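Long-range contacts in centrosomal protein of 104 kDa (Homo sapiens, PDB 5LPH), which is required for building cilia and for the structural integrity of the ciliary tip, and binds tubulin through the TOG domain described here: residues E133-V138 with L176-S181; P143-R148 with N162-M167; Q185-N190 with V227-H232; H194-Q199 with Y235-T240; N221-S226 with R243-M248. One frame throughout, in Å; residues are numbered along the deposited sequence.

Contact 1: E133-V138 with L176-S181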
# COMPACT_ATOMS: atom_id res chain seq x y z
N GLU A 133 1.79 7.78 15.19
CA GLU A 133 3.06 7.34 14.60
C GLU A 133 2.86 6.19 13.62
O GLU A 133 3.35 6.24 12.49
CB GLU A 133 4.08 6.95 15.67
CG GLU A 133 4.90 8.12 16.19
CD GLU A 133 4.06 9.13 16.96
OE1 GLU A 133 4.02 10.31 16.55
OE2 GLU A 133 3.43 8.73 17.97
N THR A 134 2.15 5.15 14.06
CA THR A 134 1.80 4.03 13.20
C THR A 134 1.12 4.52 11.92
O THR A 134 1.51 4.14 10.82
CB THR A 134 0.90 3.01 13.92
OG1 THR A 134 1.58 2.51 15.08
CG2 THR A 134 0.56 1.84 13.01
N ALA A 135 0.13 5.39 12.09
CA ALA A 135 -0.57 5.99 10.95
C ALA A 135 0.38 6.74 10.01
O ALA A 135 0.25 6.65 8.80
CB ALA A 135 -1.68 6.92 11.43
N HIS A 136 1.32 7.49 10.58
CA HIS A 136 2.30 8.22 9.77
C HIS A 136 3.17 7.28 8.90
O HIS A 136 3.34 7.55 7.71
CB HIS A 136 3.18 9.10 10.66
CG HIS A 136 4.19 9.91 9.90
ND1 HIS A 136 3.87 11.08 9.26
CD2 HIS A 136 5.50 9.69 9.66
CE1 HIS A 136 4.95 11.56 8.66
NE2 HIS A 136 5.95 10.73 8.89
N CYS A 137 3.67 6.19 9.48
CA CYS A 137 4.42 5.19 8.72
C CYS A 137 3.63 4.63 7.55
O CYS A 137 4.12 4.56 6.42
CB CYS A 137 4.83 4.02 9.63
SG CYS A 137 5.99 4.48 10.93
N VAL A 138 2.38 4.28 7.83
CA VAL A 138 1.50 3.69 6.84
C VAL A 138 1.15 4.69 5.73
O VAL A 138 1.27 4.36 4.54
CB VAL A 138 0.23 3.11 7.51
CG1 VAL A 138 -0.81 2.71 6.48
CG2 VAL A 138 0.61 1.91 8.37
N LEU A 176 -6.51 0.76 12.43
CA LEU A 176 -6.63 2.11 11.86
C LEU A 176 -7.51 2.21 10.62
O LEU A 176 -7.90 3.32 10.25
CB LEU A 176 -5.24 2.66 11.51
CG LEU A 176 -4.28 2.85 12.69
CD1 LEU A 176 -2.85 2.95 12.19
CD2 LEU A 176 -4.66 4.07 13.50
N GLN A 177 -7.77 1.08 9.96
CA GLN A 177 -8.62 1.03 8.76
C GLN A 177 -8.12 1.85 7.57
O GLN A 177 -8.90 2.25 6.69
CB GLN A 177 -10.07 1.44 9.09
CG GLN A 177 -10.69 0.70 10.26
CD GLN A 177 -12.14 1.10 10.51
OE1 GLN A 177 -12.73 1.86 9.74
NE2 GLN A 177 -12.71 0.58 11.60
N ILE A 178 -6.81 2.07 7.50
CA ILE A 178 -6.21 2.96 6.50
C ILE A 178 -6.02 2.25 5.15
O ILE A 178 -6.36 2.81 4.11
CB ILE A 178 -4.86 3.53 7.00
CG1 ILE A 178 -5.10 4.46 8.20
CG2 ILE A 178 -4.14 4.29 5.90
CD1 ILE A 178 -3.86 4.71 9.03
N ILE A 179 -5.48 1.03 5.18
CA ILE A 179 -5.07 0.34 3.94
C ILE A 179 -6.25 0.01 3.02
O ILE A 179 -6.16 0.24 1.82
CB ILE A 179 -4.15 -0.88 4.21
CG1 ILE A 179 -2.76 -0.35 4.62
CG2 ILE A 179 -4.03 -1.79 2.99
CD1 ILE A 179 -1.82 -1.38 5.21
N PRO A 180 -7.36 -0.53 3.58
CA PRO A 180 -8.56 -0.74 2.75
C PRO A 180 -9.03 0.50 1.98
O PRO A 180 -9.49 0.37 0.85
CB PRO A 180 -9.60 -1.18 3.78
CG PRO A 180 -8.79 -1.97 4.75
CD PRO A 180 -7.50 -1.19 4.89
N SER A 181 -8.88 1.68 2.58
CA SER A 181 -9.27 2.93 1.93
C SER A 181 -8.45 3.28 0.68
O SER A 181 -8.96 3.93 -0.21
CB SER A 181 -9.21 4.08 2.94
OG SER A 181 -9.49 5.31 2.32

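Contact 2: P143-R148 with N162-M167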
# COMPACT_ATOMS: atom_id res chain seq x y z
N PRO A 143 1.06 4.30 -0.29
CA PRO A 143 0.79 4.77 -1.66
C PRO A 143 1.98 4.58 -2.62
O PRO A 143 1.78 4.27 -3.79
CB PRO A 143 0.48 6.26 -1.48
CG PRO A 143 0.16 6.43 -0.03
CD PRO A 143 1.05 5.44 0.66
N VAL A 144 3.19 4.76 -2.11
CA VAL A 144 4.40 4.58 -2.91
C VAL A 144 4.62 3.09 -3.18
O VAL A 144 5.05 2.71 -4.27
CB VAL A 144 5.63 5.18 -2.20
CG1 VAL A 144 6.87 5.02 -3.06
CG2 VAL A 144 5.40 6.65 -1.89
N LEU A 145 4.31 2.26 -2.20
CA LEU A 145 4.39 0.82 -2.35
C LEU A 145 3.37 0.27 -3.36
O LEU A 145 3.68 -0.67 -4.09
CB LEU A 145 4.23 0.14 -0.99
CG LEU A 145 4.80 -1.26 -0.77
CD1 LEU A 145 6.21 -1.44 -1.31
CD2 LEU A 145 4.78 -1.56 0.71
N LEU A 146 2.18 0.88 -3.40
CA LEU A 146 1.17 0.53 -4.41
C LEU A 146 1.61 0.83 -5.84
O LEU A 146 1.25 0.09 -6.75
CB LEU A 146 -0.18 1.21 -4.15
CG LEU A 146 -1.15 0.54 -3.17
CD1 LEU A 146 -2.30 1.50 -2.89
CD2 LEU A 146 -1.67 -0.79 -3.70
N THR A 147 2.36 1.92 -6.04
CA THR A 147 2.95 2.20 -7.36
C THR A 147 3.90 1.09 -7.82
O THR A 147 3.92 0.75 -9.00
CB THR A 147 3.70 3.56 -7.42
OG1 THR A 147 4.66 3.62 -6.38
CG2 THR A 147 2.72 4.72 -7.30
N ARG A 148 4.66 0.49 -6.89
CA ARG A 148 5.53 -0.65 -7.21
C ARG A 148 4.79 -1.95 -7.56
O ARG A 148 5.40 -2.87 -8.11
CB ARG A 148 6.54 -0.95 -6.08
CG ARG A 148 7.51 0.17 -5.71
CD ARG A 148 8.21 0.85 -6.88
NE ARG A 148 9.01 -0.04 -7.72
CZ ARG A 148 10.27 -0.43 -7.49
NH1 ARG A 148 10.94 -0.05 -6.41
NH2 ARG A 148 10.88 -1.22 -8.37
N ASN A 162 2.49 -8.65 -1.45
CA ASN A 162 2.57 -9.45 -0.22
C ASN A 162 2.89 -8.59 1.02
O ASN A 162 2.32 -8.84 2.09
CB ASN A 162 3.60 -10.58 -0.36
CG ASN A 162 3.11 -11.73 -1.23
OD1 ASN A 162 1.92 -11.87 -1.50
ND2 ASN A 162 4.04 -12.57 -1.65
N PHE A 163 3.77 -7.60 0.88
CA PHE A 163 4.09 -6.71 2.01
C PHE A 163 2.89 -5.87 2.45
O PHE A 163 2.69 -5.67 3.65
CB PHE A 163 5.28 -5.79 1.72
CG PHE A 163 5.78 -5.04 2.94
CD1 PHE A 163 6.69 -5.62 3.82
CD2 PHE A 163 5.31 -3.77 3.23
CE1 PHE A 163 7.13 -4.93 4.95
CE2 PHE A 163 5.74 -3.07 4.35
CZ PHE A 163 6.65 -3.65 5.22
N ILE A 164 2.11 -5.37 1.49
CA ILE A 164 0.91 -4.57 1.77
C ILE A 164 -0.12 -5.42 2.54
O ILE A 164 -0.70 -4.97 3.53
CB ILE A 164 0.29 -4.00 0.47
CG1 ILE A 164 1.24 -2.98 -0.16
CG2 ILE A 164 -1.06 -3.34 0.76
CD1 ILE A 164 0.84 -2.48 -1.53
N GLN A 165 -0.30 -6.65 2.09
CA GLN A 165 -1.16 -7.64 2.75
C GLN A 165 -0.67 -7.96 4.17
O GLN A 165 -1.47 -8.03 5.11
CB GLN A 165 -1.24 -8.89 1.88
CG GLN A 165 -2.54 -9.69 1.91
CD GLN A 165 -2.50 -10.87 0.95
OE1 GLN A 165 -2.04 -10.74 -0.19
NE2 GLN A 165 -2.99 -12.02 1.39
N GLU A 166 0.65 -8.10 4.33
CA GLU A 166 1.29 -8.33 5.63
C GLU A 166 1.03 -7.17 6.61
O GLU A 166 0.70 -7.41 7.77
CB GLU A 166 2.79 -8.53 5.43
CG GLU A 166 3.49 -9.33 6.52
CD GLU A 166 4.97 -9.54 6.24
OE1 GLU A 166 5.36 -9.67 5.05
OE2 GLU A 166 5.75 -9.57 7.22
N MSE A 167 1.19 -5.93 6.14
CA MSE A 167 0.95 -4.75 6.99
C MSE A 167 -0.51 -4.57 7.31
O MSE A 167 -0.85 -4.26 8.44
CB MSE A 167 1.42 -3.42 6.38
CG MSE A 167 2.91 -3.09 6.35
SE MSE A 167 2.99 -1.13 6.08
CE MSE A 167 2.22 -0.97 4.28

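Contact 3: Q185-N190 with V227-H232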
# COMPACT_ATOMS: atom_id res chain seq x y z
N GLN A 185 -9.91 3.08 -3.84
CA GLN A 185 -9.81 4.33 -4.58
C GLN A 185 -9.96 3.99 -6.06
O GLN A 185 -9.35 3.02 -6.53
CB GLN A 185 -8.46 5.04 -4.33
CG GLN A 185 -8.47 6.52 -4.67
CD GLN A 185 -7.16 7.22 -4.37
OE1 GLN A 185 -6.46 6.87 -3.42
NE2 GLN A 185 -6.85 8.23 -5.17
N PRO A 186 -10.75 4.78 -6.82
CA PRO A 186 -11.07 4.32 -8.17
C PRO A 186 -9.85 4.25 -9.10
O PRO A 186 -8.91 5.03 -8.97
CB PRO A 186 -12.08 5.36 -8.68
CG PRO A 186 -12.36 6.28 -7.54
CD PRO A 186 -11.22 6.16 -6.59
N LEU A 187 -9.89 3.30 -10.03
CA LEU A 187 -8.82 3.11 -11.00
C LEU A 187 -8.85 4.26 -12.00
O LEU A 187 -9.91 4.60 -12.53
CB LEU A 187 -8.98 1.78 -11.74
CG LEU A 187 -8.86 0.54 -10.83
CD1 LEU A 187 -9.32 -0.75 -11.50
CD2 LEU A 187 -7.43 0.39 -10.33
N LYS A 188 -7.68 4.86 -12.23
CA LYS A 188 -7.55 6.00 -13.15
C LYS A 188 -7.69 5.50 -14.58
O LYS A 188 -7.34 4.35 -14.87
CB LYS A 188 -6.21 6.72 -12.97
CG LYS A 188 -5.94 7.20 -11.56
CD LYS A 188 -6.47 8.59 -11.28
CE LYS A 188 -5.94 9.09 -9.94
NZ LYS A 188 -6.54 10.40 -9.55
N ALA A 189 -8.20 6.36 -15.46
CA ALA A 189 -8.46 6.00 -16.86
C ALA A 189 -7.19 5.51 -17.57
O ALA A 189 -7.19 4.45 -18.19
CB ALA A 189 -9.04 7.20 -17.61
N ASN A 190 -6.11 6.28 -17.43
CA ASN A 190 -4.81 5.96 -18.04
C ASN A 190 -3.93 4.99 -17.21
O ASN A 190 -2.73 4.88 -17.48
CB ASN A 190 -4.04 7.25 -18.34
CG ASN A 190 -3.60 7.98 -17.07
OD1 ASN A 190 -4.30 7.95 -16.05
ND2 ASN A 190 -2.44 8.64 -17.13
N VAL A 227 -18.30 -1.09 -9.53
CA VAL A 227 -19.18 -0.57 -10.60
C VAL A 227 -18.43 0.44 -11.49
O VAL A 227 -18.61 0.44 -12.70
CB VAL A 227 -20.49 0.04 -10.02
CG1 VAL A 227 -21.30 0.77 -11.09
CG2 VAL A 227 -21.36 -1.05 -9.39
N SER A 228 -17.59 1.28 -10.88
CA SER A 228 -16.74 2.21 -11.63
C SER A 228 -15.74 1.48 -12.55
O SER A 228 -15.48 1.92 -13.67
CB SER A 228 -15.98 3.13 -10.68
OG SER A 228 -15.26 4.11 -11.40
N ALA A 229 -15.20 0.36 -12.07
CA ALA A 229 -14.26 -0.47 -12.84
C ALA A 229 -14.87 -1.13 -14.08
O ALA A 229 -14.14 -1.46 -15.03
CB ALA A 229 -13.63 -1.52 -11.94
N LEU A 230 -16.20 -1.32 -14.09
CA LEU A 230 -16.90 -1.85 -15.28
C LEU A 230 -16.78 -0.97 -16.53
O LEU A 230 -17.05 -1.44 -17.63
CB LEU A 230 -18.38 -2.13 -14.97
CG LEU A 230 -18.69 -3.25 -13.98
CD1 LEU A 230 -20.16 -3.21 -13.57
CD2 LEU A 230 -18.34 -4.61 -14.56
N GLU A 231 -16.41 0.30 -16.37
CA GLU A 231 -16.14 1.19 -17.52
C GLU A 231 -14.65 1.28 -17.94
O GLU A 231 -14.31 2.07 -18.82
CB GLU A 231 -16.71 2.58 -17.24
CG GLU A 231 -16.77 3.56 -18.43
CD GLU A 231 -17.38 3.05 -19.74
OE1 GLU A 231 -17.93 1.92 -19.84
OE2 GLU A 231 -17.32 3.85 -20.71
N HIS A 232 -13.78 0.45 -17.36
CA HIS A 232 -12.34 0.50 -17.67
C HIS A 232 -12.08 -0.05 -19.08
O HIS A 232 -12.79 -0.96 -19.53
CB HIS A 232 -11.53 -0.28 -16.63
CG HIS A 232 -10.11 0.17 -16.52
ND1 HIS A 232 -9.06 -0.53 -17.08
CD2 HIS A 232 -9.56 1.25 -15.91
CE1 HIS A 232 -7.93 0.10 -16.82
NE2 HIS A 232 -8.20 1.18 -16.11

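Contact 4: H194-Q199 with Y235-T240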
# COMPACT_ATOMS: atom_id res chain seq x y z
N HIS A 194 -0.93 -3.66 -15.24
CA HIS A 194 -0.36 -4.27 -14.03
C HIS A 194 -0.86 -3.63 -12.74
O HIS A 194 -1.17 -4.32 -11.78
CB HIS A 194 1.17 -4.21 -14.06
CG HIS A 194 1.80 -5.04 -15.14
ND1 HIS A 194 1.43 -6.34 -15.39
CD2 HIS A 194 2.78 -4.75 -16.03
CE1 HIS A 194 2.15 -6.82 -16.39
NE2 HIS A 194 2.98 -5.87 -16.80
N LEU A 195 -0.91 -2.30 -12.72
CA LEU A 195 -1.34 -1.54 -11.54
C LEU A 195 -2.79 -1.85 -11.17
O LEU A 195 -3.09 -2.13 -10.01
CB LEU A 195 -1.18 -0.04 -11.80
CG LEU A 195 -1.40 0.92 -10.62
CD1 LEU A 195 -0.29 0.77 -9.60
CD2 LEU A 195 -1.47 2.35 -11.12
N ALA A 196 -3.66 -1.82 -12.17
CA ALA A 196 -5.09 -2.12 -11.99
C ALA A 196 -5.34 -3.55 -11.49
O ALA A 196 -6.13 -3.75 -10.56
CB ALA A 196 -5.84 -1.88 -13.29
N MSE A 197 -4.66 -4.52 -12.11
CA MSE A 197 -4.80 -5.96 -11.75
C MSE A 197 -4.30 -6.21 -10.35
O MSE A 197 -4.93 -6.97 -9.60
CB MSE A 197 -4.16 -6.94 -12.75
CG MSE A 197 -5.03 -8.15 -13.18
SE MSE A 197 -6.82 -7.59 -13.81
CE MSE A 197 -6.10 -6.69 -15.40
N SER A 198 -3.20 -5.56 -9.96
CA SER A 198 -2.65 -5.70 -8.61
C SER A 198 -3.57 -5.13 -7.54
O SER A 198 -3.76 -5.76 -6.50
CB SER A 198 -1.27 -5.04 -8.50
OG SER A 198 -0.28 -5.76 -9.23
N GLN A 199 -4.14 -3.96 -7.79
CA GLN A 199 -5.07 -3.33 -6.84
C GLN A 199 -6.32 -4.21 -6.63
O GLN A 199 -6.77 -4.39 -5.50
CB GLN A 199 -5.48 -1.93 -7.32
CG GLN A 199 -6.32 -1.18 -6.30
CD GLN A 199 -6.55 0.28 -6.65
OE1 GLN A 199 -5.80 0.89 -7.41
NE2 GLN A 199 -7.61 0.86 -6.08
N TYR A 235 -10.21 -5.22 -20.92
CA TYR A 235 -11.21 -6.28 -20.77
C TYR A 235 -11.06 -7.05 -19.45
O TYR A 235 -12.05 -7.28 -18.74
CB TYR A 235 -11.13 -7.27 -21.95
CG TYR A 235 -12.06 -8.46 -21.82
CD1 TYR A 235 -13.42 -8.34 -22.14
CD2 TYR A 235 -11.60 -9.70 -21.37
CE1 TYR A 235 -14.28 -9.42 -22.02
CE2 TYR A 235 -12.46 -10.78 -21.24
CZ TYR A 235 -13.80 -10.64 -21.57
OH TYR A 235 -14.65 -11.71 -21.44
N GLU A 236 -9.83 -7.44 -19.14
CA GLU A 236 -9.54 -8.21 -17.93
C GLU A 236 -9.89 -7.45 -16.62
O GLU A 236 -10.29 -8.07 -15.63
CB GLU A 236 -8.08 -8.67 -17.96
CG GLU A 236 -7.72 -9.83 -17.05
CD GLU A 236 -6.26 -10.23 -17.18
OE1 GLU A 236 -5.93 -11.37 -16.83
OE2 GLU A 236 -5.45 -9.42 -17.65
N VAL A 237 -9.75 -6.12 -16.62
CA VAL A 237 -10.19 -5.29 -15.48
C VAL A 237 -11.71 -5.36 -15.31
O VAL A 237 -12.21 -5.60 -14.21
CB VAL A 237 -9.73 -3.81 -15.62
CG1 VAL A 237 -10.45 -2.90 -14.62
CG2 VAL A 237 -8.22 -3.72 -15.44
N ARG A 238 -12.44 -5.15 -16.40
CA ARG A 238 -13.91 -5.24 -16.38
C ARG A 238 -14.37 -6.63 -15.94
O ARG A 238 -15.28 -6.75 -15.12
CB ARG A 238 -14.49 -4.93 -17.76
CG ARG A 238 -14.24 -3.51 -18.25
CD ARG A 238 -15.17 -3.17 -19.40
NE ARG A 238 -14.99 -4.03 -20.57
CZ ARG A 238 -14.07 -3.86 -21.52
NH1 ARG A 238 -13.18 -2.87 -21.47
NH2 ARG A 238 -14.02 -4.71 -22.54
N GLU A 239 -13.71 -7.67 -16.46
CA GLU A 239 -14.04 -9.05 -16.11
C GLU A 239 -13.85 -9.35 -14.61
O GLU A 239 -14.64 -10.09 -14.03
CB GLU A 239 -13.23 -10.03 -16.97
CG GLU A 239 -13.70 -11.48 -16.89
CD GLU A 239 -12.83 -12.44 -17.69
OE1 GLU A 239 -11.80 -12.03 -18.26
OE2 GLU A 239 -13.18 -13.64 -17.74
N THR A 240 -12.81 -8.79 -14.00
CA THR A 240 -12.57 -8.99 -12.56
C THR A 240 -13.60 -8.23 -11.70
O THR A 240 -13.99 -8.70 -10.63
CB THR A 240 -11.14 -8.56 -12.13
OG1 THR A 240 -10.17 -9.01 -13.09
CG2 THR A 240 -10.79 -9.12 -10.74

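Contact 5: N221-S226 with R243-M248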
# COMPACT_ATOMS: atom_id res chain seq x y z
N ASN A 221 -18.22 1.57 -0.29
CA ASN A 221 -16.96 1.85 -1.03
C ASN A 221 -16.49 0.71 -1.95
O ASN A 221 -15.93 0.96 -3.02
CB ASN A 221 -15.83 2.37 -0.11
CG ASN A 221 -15.41 1.39 0.98
OD1 ASN A 221 -15.56 0.18 0.85
ND2 ASN A 221 -14.88 1.93 2.07
N VAL A 222 -16.76 -0.54 -1.57
CA VAL A 222 -16.44 -1.70 -2.43
C VAL A 222 -17.24 -1.69 -3.74
O VAL A 222 -16.69 -1.88 -4.83
CB VAL A 222 -16.66 -3.03 -1.67
CG1 VAL A 222 -16.60 -4.24 -2.60
CG2 VAL A 222 -15.65 -3.19 -0.53
N MSE A 223 -18.56 -1.49 -3.64
CA MSE A 223 -19.45 -1.51 -4.82
C MSE A 223 -19.23 -0.30 -5.68
O MSE A 223 -19.22 -0.40 -6.91
CB MSE A 223 -20.92 -1.57 -4.38
CG MSE A 223 -21.29 -2.91 -3.73
SE MSE A 223 -21.12 -4.44 -4.96
CE MSE A 223 -21.95 -3.67 -6.57
N LYS A 224 -19.08 0.86 -5.04
CA LYS A 224 -18.70 2.12 -5.72
C LYS A 224 -17.47 1.90 -6.60
O LYS A 224 -17.46 2.30 -7.76
CB LYS A 224 -18.47 3.21 -4.66
CG LYS A 224 -17.96 4.59 -5.08
CD LYS A 224 -18.26 5.09 -6.47
CE LYS A 224 -17.90 6.57 -6.62
NZ LYS A 224 -17.72 6.96 -8.05
N PHE A 225 -16.44 1.25 -6.04
CA PHE A 225 -15.21 0.90 -6.79
C PHE A 225 -15.46 -0.09 -7.93
O PHE A 225 -15.02 0.13 -9.07
CB PHE A 225 -14.15 0.33 -5.82
CG PHE A 225 -12.90 -0.18 -6.50
CD1 PHE A 225 -11.91 0.70 -6.92
CD2 PHE A 225 -12.70 -1.55 -6.71
CE1 PHE A 225 -10.76 0.24 -7.54
CE2 PHE A 225 -11.55 -2.01 -7.34
CZ PHE A 225 -10.58 -1.12 -7.75
N SER A 226 -16.15 -1.18 -7.62
CA SER A 226 -16.37 -2.25 -8.60
C SER A 226 -17.20 -1.81 -9.80
O SER A 226 -16.85 -2.11 -10.95
CB SER A 226 -17.04 -3.44 -7.92
OG SER A 226 -16.21 -3.98 -6.91
N ARG A 243 -16.57 -10.43 -11.38
CA ARG A 243 -16.29 -11.46 -10.37
C ARG A 243 -16.43 -10.99 -8.92
O ARG A 243 -16.92 -11.74 -8.07
CB ARG A 243 -14.89 -12.07 -10.59
CG ARG A 243 -14.78 -12.96 -11.83
CD ARG A 243 -13.33 -13.28 -12.17
NE ARG A 243 -12.69 -14.13 -11.15
CZ ARG A 243 -11.51 -13.87 -10.59
NH1 ARG A 243 -10.80 -12.80 -10.94
NH2 ARG A 243 -11.03 -14.70 -9.66
N ILE A 244 -16.02 -9.75 -8.63
CA ILE A 244 -16.17 -9.17 -7.28
C ILE A 244 -17.63 -8.85 -6.95
O ILE A 244 -18.08 -9.10 -5.83
CB ILE A 244 -15.30 -7.90 -7.08
CG1 ILE A 244 -13.82 -8.27 -7.20
CG2 ILE A 244 -15.58 -7.26 -5.72
CD1 ILE A 244 -12.86 -7.10 -7.10
N ILE A 245 -18.35 -8.31 -7.93
CA ILE A 245 -19.78 -8.01 -7.75
C ILE A 245 -20.57 -9.30 -7.44
O ILE A 245 -21.42 -9.29 -6.54
CB ILE A 245 -20.37 -7.28 -8.99
CG1 ILE A 245 -19.80 -5.86 -9.07
CG2 ILE A 245 -21.90 -7.20 -8.92
CD1 ILE A 245 -19.88 -5.24 -10.44
N LEU A 246 -20.28 -10.38 -8.17
CA LEU A 246 -20.92 -11.68 -7.92
C LEU A 246 -20.59 -12.24 -6.53
O LEU A 246 -21.47 -12.78 -5.85
CB LEU A 246 -20.56 -12.71 -9.00
CG LEU A 246 -21.00 -12.43 -10.45
CD1 LEU A 246 -20.44 -13.49 -11.39
CD2 LEU A 246 -22.52 -12.37 -10.58
N ASP A 247 -19.33 -12.10 -6.09
CA ASP A 247 -18.92 -12.49 -4.73
C ASP A 247 -19.64 -11.69 -3.64
O ASP A 247 -19.98 -12.25 -2.60
CB ASP A 247 -17.39 -12.35 -4.54
CG ASP A 247 -16.60 -13.48 -5.20
OD1 ASP A 247 -17.19 -14.48 -5.66
OD2 ASP A 247 -15.35 -13.37 -5.25
N MSE A 248 -19.87 -10.41 -3.89
CA MSE A 248 -20.59 -9.55 -2.94
C MSE A 248 -22.06 -9.89 -2.87
O MSE A 248 -22.69 -9.70 -1.82
CB MSE A 248 -20.43 -8.07 -3.30
CG MSE A 248 -19.00 -7.60 -3.08
SE MSE A 248 -18.59 -7.36 -1.16
CE MSE A 248 -19.58 -5.67 -0.90

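Contact 1: E133-V138 with L176-S181
Val138 meets both Ile178 and Ile179, while Ala135 and Thr134 meet Leu176. The side-chain contacts are apolar. Val138 CG1 lies 3.7 Å from Ile178 CG2, and the two side chains cross obliquely. Val138 CG1 also packs 4.1 Å from Ile179 CG1, there at about a right angle. With CG1 anti to the backbone N (chi1 170°), Val138 turns this one methyl to both isoleucines. Ile178 also touches the facing helix one turn earlier, with its CD1 3.9 Å from Ala135 CB. Leu176 adds one methyl, CD1. Leu176 CD1 sits 3.7 Å from Thr134 CG2 and 3.9 Å from Ala135 N.

Around the two segments, Val173 touches Thr134, Val138 and Ile179, and Ile164 and Met167 also pack on Ile179. The contact joins helix 131-147 to the start of helix 178-183 and the turn before it, where Gln177 has positive phi. With aliphatic carbons carrying nearly all of the join, its hold comes from close fit, and no hydrogen bond across the segments fixes it.

Contact 2: P143-R148 with N162-M167
The Phe163 ring receives Leu145 CD2 obliquely, 3.4 Å from Phe163 CD2. The leucine and phenylalanine side chains cross at about a right angle. Leu116 of helix 106-126 also touches Phe163. CG of Phe163 is anti to the backbone N (chi1 -170°), which starts the side chain toward Leu145. Leu145 CD2 also lies 3.9 Å from Ile164 CG1. Here the two side chains slide past each other in opposite directions.

The two segments, on helices 131-147 and 154-169, run antiparallel, and both lie within the first HEAT repeat of this TOG domain. The segment axes come within 10.5 Å at 149°. Leu145 and Ile164 are the closest CA pair. Ile164 also takes in a second leucine. Ile164 CD1 meets Leu146 CD2 at 3.7 Å, and these side chains cross at about a right angle. An alanine in place of Ile164 would probably open a gap where CG1 and CD1 stood, leaving Leu146 without its partner on this segment and Leu145 resting mainly on Phe163. Met167, a selenomethionine, makes a slighter contact through CE with Leu145 CD2. Leu202 of helix 193-210 touches both Leu146 and Ile164.

Contact 3: Q185-N190 with V227-H232
An extended loop, with Pro186, Leu187 and Lys188 at psi values near 130-150°, runs beside the end of helix 219-229 and the type I beta turn from Ala229 to His232, with CA atoms 6.8 Å apart both at Leu187 and Ala229 and at Ala189 and His232. Leu187 is the main apolar side chain of the loop. It points toward the turn, and Leu187 CD1 lies 4.4 Å from Ala229 CB. Leu187 CB rests 4.2 Å from His232 CD2, in an oblique approach to the ring. Pro186 CB comes near Ser228 OG.

The His232 ring is carried to the loop by a CG anti to the backbone N (chi1 -156°). Lys188 O lies at the ring edge and near its plane, 3.5 Å from His232 NE2. The polar partner of NE2 is Ser191 OG, just past the loop segment, and Lys188 O is hydrogen-bonded to that same hydroxyl. Val237 of helix 235-252 touches His232 as well. The contact lays the loop between helices 178-183 and 193-210 against the end of helix 219-229 and the turn after it, in the second HEAT repeat. Loose apolar packing is thus joined to a small polar cluster, in which the Ser191 hydroxyl holds both the imidazole and the loop carbonyl.

Contact 4: H194-Q199 with Y235-T240
Met197, a selenomethionine, reaches across from segment 194-199 of helix 193-210 to Glu236, Val237 and Thr240. From CB the chain runs to CG, then bends at chi2 (52°), which places SE, and again at chi3 (67°), which places CE. Met197 SE lies 3.7 Å from Thr240 OG1 and 3.9 Å from Glu236 O. Met197 CE, the tip, meets Val237 CG2 and Glu236 OE2, each at 3.6 Å. It also lies against CB and CG of Glu236, whose chain crosses that of Met197 at about a right angle. Ala196 CB packs on the same Val237 methyl, 3.7 Å from CG2.

The two segments run nearly parallel, their axes at 14°, so the contact joins helix 193-210 to helix 235-252 of the second HEAT repeat side by side. Thr240 OG1 gives its proton to Glu236 O, 2.7 Å away, on the opposite face of that carbonyl from Thr240 N. The hydroxyl beside the selenium therefore has its proton committed within its own helix, and the join across the helices rests on packing.

Contact 5: N221-S226 with R243-M248
Met248 lies aslant Val222, with Met248 CE 3.7 Å from Val222 CG1. Both selenomethionines, Met223 and Met248, are bent at chi2 and chi3, and they slide past each other in opposite directions. Met223 SE lies 4.1 Å from Met248 CB. From that bend Met223 CE turns to Ile245, where it meets CG1 at 4.0 Å. Those two side chains cross at about a right angle.

The segments belong to helices 219-229 and 235-252, an antiparallel pair within the second HEAT repeat. The axes of the two segments approach to 10.1 Å, with a signed crossing angle of -150°. Ser226 and Ile245 are the closest CA pair. A small side chain stands at that point: Ser226 CB packs 3.8 Å from Ile245 CG1, and Ser226 OG lies 3.5 Å from Ile244 CG2. The buried hydroxyl, Ser226 OG, donates to Val222 O at 3.0 Å from above the carbonyl plane, on the opposite face from Ser226 N. An alanine in place of Ser226 would probably leave Val222 O with one donor fewer and take away the atom that packs on Ile244. Leu207 of helix 193-210 touches Met248, and Ile276 and Phe280 of helix 271-283 touch Ile245.

The five contacts run along the stacked helices of the TOG domain. Contact 2 is nested inside the loop closed by contact 1, and both use helix 131-147. Their centres are 12 Å apart, and Ile179 joins them by packing on Ile164 and Met167. Contacts 3, 4 and 5 form a second group whose segments alternate along the chain. Contacts 3 and 4 are closest, with centres 9 Å apart. Probable hydrogen bonds link them, from Arg238 to His232 O and from Gln199 to Gln185 O. Phe225 ties contact 5 to both by packing on Leu187 and Gln199. The two groups meet where Leu195 of contact 4 packs on Leu146 of contact 2, with centres about 17 Å apart.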